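Local coordinates for Tautomerase_3 domain-containing protein (Corynebacterium halotolerans YIM 70093 = DSM 44683, PDB 7M58) that belongs to the cis-3-chloroacrylic acid dehalogenase family of the tautomerase superfamily and is probably a hydrolase, forming a trimer, at residues K88-D91 with P96-H99; T113-L118 with E126-T131. All coordinates share one frame; numbering follows the deposited sequence.

Interaction 1 (K88-D91 with P96-H99); sequences KVAD and PPEH
Ala90, near the C-terminal end of helix 75-92, meets Pro97 in the loop that leads into strand 100-107. This is the helix-to-strand return of a beta-alpha-beta unit in the tautomerase fold, in which strands 63-70 and 100-107 lie side by side and parallel.

The contact across the two segments is apolar and small, burying 84 Å² in all. The methyl group of Ala90 carries it from the helix side. Its CA-CB bond points at the loop. CB of Ala90 lies 3.7 Å from CA of Pro97 and 4.0 Å from the carbonyl C of Pro96. The methyl meets Pro97 at the N-CA side of its ring, close to the Pro96-Pro97 peptide. Ala90 also touches Val100, the first residue of strand 100-107.

The polar interactions lie within the loop or lead out of it. His99 N donates a hydrogen bond to Pro96 O at 2.9 Å, closing a turn just before strand 100-107. Glu98 O accepts a hydrogen bond from Trp101 NE1. The backbone of His99 is hydrogen-bonded to Val63, and its ring meets that of His62 with the planes about 75° apart.

The side chains of the pair come together where CB of Ala90 lies 4.2 Å from CB of Pro97.

Interaction 2 (T113-L118 with E126-T131); sequences TEYGKL and EEWFAT
Trp128 reaches from helix 125-129 to the beta hairpin of strands 112-114 and 117-118. Its CG is anti to the backbone N (chi1 176°), and this sends the indole out from the helix toward the hairpin. NE1 of Trp128 donates a hydrogen bond to Leu118 O at 2.9 Å. The bond is bent, with an N-H...O angle of 132°, and the donor is tilted 34° from the carbonyl plane.

The benzo side of the indole meets the turn. Glu114 O lies in the ring plane at its edge, 3.9 Å from CZ2 of Trp128. CD2 of Tyr115 lies at the indole edge near its plane, 4.3 Å from CH2 of Trp128. CB of Lys117 comes within 4.1 Å of NE1 of Trp128, while the Lys117 chain bends at chi2 and chi4 and carries the amine away to a weak hydrogen bond with Gly116 O.

Glu114 to Lys117 form a type I' turn, a common tight turn of two-residue hairpins. Tyr115 OH hydrogen-bonds to Tyr37 O, and Glu114 OE2 hydrogen-bonds to Tyr103 OH of the second subunit. Helix 134-142 packs on Tyr115 through Leu136 and Leu140, and Thr113 pairs with a strand of the second subunit, continuing the sheet across the interface.

From the N terminus, the chain first builds strand 2-8, helix 14-31 and strands 40-46 and 63-70. Helix 75-92 follows, and interaction 1 closes over the four residues between its segments. The chain then runs through strand 100-107 into the hairpin. Interaction 2 spans seven residues between 113-118 and 126-131. The two are in series and neither nests nor crosses. The centres of interaction 1 and interaction 2 are about 34 Å apart, on opposite sides of the chain's centre. Interaction 1 ties the end of helix 75-92 to the loop that enters strand 100-107. Interaction 2 ties the hairpin at the subunit interface to helix 125-129.

Interaction 1 (K88-D91 with P96-H99)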
loop_
_atom_site.group_PDB
_atom_site.type_symbol
_atom_site.label_atom_id
_atom_site.label_comp_id
_atom_site.label_asym_id
_atom_site.label_seq_id
_atom_site.Cartn_x
_atom_site.Cartn_y
_atom_site.Cartn_z
ATOM N N LYS A 88 -13.018 -9.534 -15.377
ATOM C CA LYS A 88 -14.387 -9.352 -14.911
ATOM C C LYS A 88 -14.651 -7.940 -14.405
ATOM O O LYS A 88 -15.780 -7.443 -14.534
ATOM C CB LYS A 88 -14.691 -10.390 -13.826
ATOM C CG LYS A 88 -14.406 -11.802 -14.248
ATOM C CD LYS A 88 -15.264 -12.158 -15.421
ATOM C CE LYS A 88 -15.314 -13.664 -15.653
ATOM N NZ LYS A 88 -15.542 -14.439 -14.391
ATOM N N VAL A 89 -13.636 -7.286 -13.834
ATOM C CA VAL A 89 -13.809 -5.907 -13.389
ATOM C C VAL A 89 -13.905 -4.967 -14.582
ATOM O O VAL A 89 -14.677 -4.000 -14.571
ATOM C CB VAL A 89 -12.657 -5.511 -12.451
ATOM C CG1 VAL A 89 -12.651 -4.009 -12.202
ATOM C CG2 VAL A 89 -12.721 -6.314 -11.164
ATOM N N ALA A 90 -13.116 -5.219 -15.631
ATOM C CA ALA A 90 -13.241 -4.412 -16.841
ATOM C C ALA A 90 -14.655 -4.507 -17.418
ATOM O O ALA A 90 -15.247 -3.488 -17.793
ATOM C CB ALA A 90 -12.193 -4.821 -17.874
ATOM N N ASP A 91 -15.213 -5.720 -17.486
ATOM C CA ASP A 91 -16.597 -5.858 -17.946
ATOM C C ASP A 91 -17.586 -5.203 -16.981
ATOM O O ASP A 91 -18.488 -4.478 -17.420
ATOM C CB ASP A 91 -16.950 -7.334 -18.202
ATOM C CG ASP A 91 -18.065 -7.502 -19.263
ATOM O OD1 ASP A 91 -18.305 -6.569 -20.077
ATOM O OD2 ASP A 91 -18.677 -8.593 -19.313
ATOM N N PRO A 96 -12.060 -1.085 -20.931
ATOM C CA PRO A 96 -11.189 -2.045 -21.602
ATOM C C PRO A 96 -10.256 -2.685 -20.602
ATOM O O PRO A 96 -9.783 -2.015 -19.667
ATOM C CB PRO A 96 -10.421 -1.180 -22.612
ATOM C CG PRO A 96 -10.827 0.235 -22.353
ATOM C CD PRO A 96 -11.550 0.284 -21.061
ATOM N N PRO A 97 -9.974 -3.981 -20.721
ATOM C CA PRO A 97 -9.050 -4.614 -19.768
ATOM C C PRO A 97 -7.691 -3.925 -19.710
ATOM O O PRO A 97 -7.013 -4.000 -18.672
ATOM C CB PRO A 97 -8.936 -6.055 -20.283
ATOM C CG PRO A 97 -9.322 -5.981 -21.740
ATOM C CD PRO A 97 -10.370 -4.900 -21.807
ATOM N N GLU A 98 -7.283 -3.228 -20.777
ATOM C CA GLU A 98 -6.033 -2.475 -20.756
ATOM C C GLU A 98 -6.021 -1.370 -19.707
ATOM O O GLU A 98 -4.950 -0.813 -19.442
ATOM C CB GLU A 98 -5.744 -1.898 -22.153
ATOM C CG GLU A 98 -5.379 -2.986 -23.162
ATOM C CD GLU A 98 -6.587 -3.807 -23.627
ATOM O OE1 GLU A 98 -6.370 -4.983 -23.997
ATOM O OE2 GLU A 98 -7.749 -3.329 -23.520
ATOM N N HIS A 99 -7.156 -1.041 -19.091
ATOM C CA HIS A 99 -7.159 0.022 -18.096
ATOM C C HIS A 99 -7.644 -0.459 -16.727
ATOM O O HIS A 99 -7.987 0.365 -15.870
ATOM C CB HIS A 99 -7.987 1.209 -18.590
ATOM C CG HIS A 99 -7.253 2.092 -19.547
ATOM N ND1 HIS A 99 -5.979 2.560 -19.299
ATOM C CD2 HIS A 99 -7.628 2.628 -20.732
ATOM C CE1 HIS A 99 -5.592 3.326 -20.302
ATOM N NE2 HIS A 99 -6.578 3.391 -21.182
#

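Interaction 2 (T113-L118 with E126-T131)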
loop_
_atom_site.group_PDB
_atom_site.type_symbol
_atom_site.label_atom_id
_atom_site.label_comp_id
_atom_site.label_asym_id
_atom_site.label_seq_id
_atom_site.Cartn_x
_atom_site.Cartn_y
_atom_site.Cartn_z
ATOM N N THR A 113 -3.794 -9.965 11.177
ATOM C CA THR A 113 -4.923 -10.238 12.055
ATOM C C THR A 113 -6.186 -9.832 11.312
ATOM O O THR A 113 -6.220 -8.804 10.635
ATOM C CB THR A 113 -4.864 -9.504 13.412
ATOM O OG1 THR A 113 -4.935 -8.082 13.219
ATOM C CG2 THR A 113 -3.620 -9.861 14.184
ATOM N N GLU A 114 -7.203 -10.671 11.425
ATOM C CA GLU A 114 -8.558 -10.384 10.994
ATOM C C GLU A 114 -9.466 -11.062 12.008
ATOM O O GLU A 114 -9.174 -12.177 12.456
ATOM C CB GLU A 114 -8.832 -10.915 9.580
ATOM C CG GLU A 114 -8.045 -10.240 8.471
ATOM C CD GLU A 114 -8.476 -10.724 7.081
ATOM O OE1 GLU A 114 -9.537 -11.399 6.992
ATOM O OE2 GLU A 114 -7.775 -10.421 6.074
ATOM N N TYR A 115 -10.545 -10.375 12.393
ATOM C CA TYR A 115 -11.431 -10.842 13.463
ATOM C C TYR A 115 -10.671 -11.085 14.766
ATOM O O TYR A 115 -10.994 -11.997 15.527
ATOM C CB TYR A 115 -12.200 -12.093 13.030
ATOM C CG TYR A 115 -12.992 -11.809 11.790
ATOM C CD1 TYR A 115 -14.137 -11.011 11.843
ATOM C CD2 TYR A 115 -12.596 -12.302 10.564
ATOM C CE1 TYR A 115 -14.867 -10.724 10.711
ATOM C CE2 TYR A 115 -13.326 -12.029 9.424
ATOM C CZ TYR A 115 -14.458 -11.238 9.507
ATOM O OH TYR A 115 -15.177 -10.958 8.384
ATOM N N GLY A 116 -9.655 -10.269 15.023
ATOM C CA GLY A 116 -8.906 -10.328 16.263
ATOM C C GLY A 116 -7.923 -11.476 16.404
ATOM O O GLY A 116 -7.376 -11.667 17.499
ATOM N N LYS A 117 -7.658 -12.232 15.343
ATOM C CA LYS A 117 -6.835 -13.426 15.473
ATOM C C LYS A 117 -5.849 -13.498 14.320
ATOM O O LYS A 117 -6.186 -13.126 13.193
ATOM C CB LYS A 117 -7.709 -14.691 15.517
ATOM C CG LYS A 117 -8.044 -15.174 16.941
ATOM C CD LYS A 117 -9.319 -14.526 17.484
ATOM C CE LYS A 117 -9.477 -14.716 19.000
ATOM N NZ LYS A 117 -8.381 -14.061 19.789
ATOM N N LEU A 118 -4.632 -13.964 14.598
ATOM C CA LEU A 118 -3.661 -14.119 13.521
ATOM C C LEU A 118 -4.201 -15.121 12.520
ATOM O O LEU A 118 -4.869 -16.087 12.890
ATOM C CB LEU A 118 -2.304 -14.574 14.057
ATOM C CG LEU A 118 -1.603 -13.453 14.822
ATOM C CD1 LEU A 118 -0.512 -13.963 15.739
ATOM C CD2 LEU A 118 -1.046 -12.437 13.842
ATOM N N GLU A 126 -10.353 -24.129 8.023
ATOM C CA GLU A 126 -11.213 -24.924 8.914
ATOM C C GLU A 126 -10.591 -25.059 10.299
ATOM O O GLU A 126 -11.272 -24.904 11.320
ATOM C CB GLU A 126 -11.448 -26.315 8.340
ATOM C CG GLU A 126 -12.594 -26.468 7.362
ATOM C CD GLU A 126 -12.665 -27.906 6.844
ATOM O OE1 GLU A 126 -11.588 -28.528 6.713
ATOM O OE2 GLU A 126 -13.775 -28.425 6.579
ATOM N N GLU A 127 -9.310 -25.428 10.348
ATOM C CA GLU A 127 -8.585 -25.503 11.609
ATOM C C GLU A 127 -8.645 -24.167 12.350
ATOM O O GLU A 127 -8.935 -24.128 13.548
ATOM C CB GLU A 127 -7.139 -25.944 11.350
ATOM C CG GLU A 127 -6.761 -27.278 11.985
ATOM C CD GLU A 127 -5.298 -27.627 11.766
ATOM O OE1 GLU A 127 -4.751 -28.448 12.551
ATOM O OE2 GLU A 127 -4.662 -27.046 10.842
ATOM N N TRP A 128 -8.341 -23.076 11.641
ATOM C CA TRP A 128 -8.383 -21.737 12.240
ATOM C C TRP A 128 -9.776 -21.437 12.790
ATOM O O TRP A 128 -9.923 -21.023 13.950
ATOM C CB TRP A 128 -7.952 -20.705 11.177
ATOM C CG TRP A 128 -8.024 -19.271 11.564
ATOM C CD1 TRP A 128 -7.058 -18.544 12.197
ATOM C CD2 TRP A 128 -9.118 -18.367 11.323
ATOM N NE1 TRP A 128 -7.484 -17.244 12.380
ATOM C CE2 TRP A 128 -8.747 -17.110 11.856
ATOM C CE3 TRP A 128 -10.376 -18.503 10.733
ATOM C CZ2 TRP A 128 -9.592 -15.990 11.806
ATOM C CZ3 TRP A 128 -11.216 -17.392 10.683
ATOM C CH2 TRP A 128 -10.822 -16.153 11.223
ATOM N N PHE A 129 -10.807 -21.711 11.985
ATOM C CA PHE A 129 -12.187 -21.440 12.378
ATOM C C PHE A 129 -12.562 -22.172 13.667
ATOM O O PHE A 129 -13.254 -21.608 14.529
ATOM C CB PHE A 129 -13.106 -21.842 11.224
ATOM C CG PHE A 129 -14.548 -21.523 11.442
ATOM C CD1 PHE A 129 -15.042 -20.255 11.176
ATOM C CD2 PHE A 129 -15.420 -22.490 11.909
ATOM C CE1 PHE A 129 -16.377 -19.962 11.376
ATOM C CE2 PHE A 129 -16.759 -22.196 12.108
ATOM C CZ PHE A 129 -17.230 -20.933 11.847
ATOM N N ALA A 130 -12.087 -23.412 13.844
ATOM C CA ALA A 130 -12.444 -24.171 15.043
ATOM C C ALA A 130 -11.808 -23.617 16.318
ATOM O O ALA A 130 -12.186 -24.051 17.416
ATOM C CB ALA A 130 -12.083 -25.648 14.865
ATOM N N THR A 131 -10.841 -22.700 16.195
ATOM C CA THR A 131 -10.228 -22.012 17.329
ATOM C C THR A 131 -10.999 -20.768 17.760
ATOM O O THR A 131 -10.795 -20.288 18.876
ATOM C CB THR A 131 -8.780 -21.639 16.987
ATOM O OG1 THR A 131 -8.106 -22.793 16.471
ATOM C CG2 THR A 131 -8.015 -21.175 18.216
#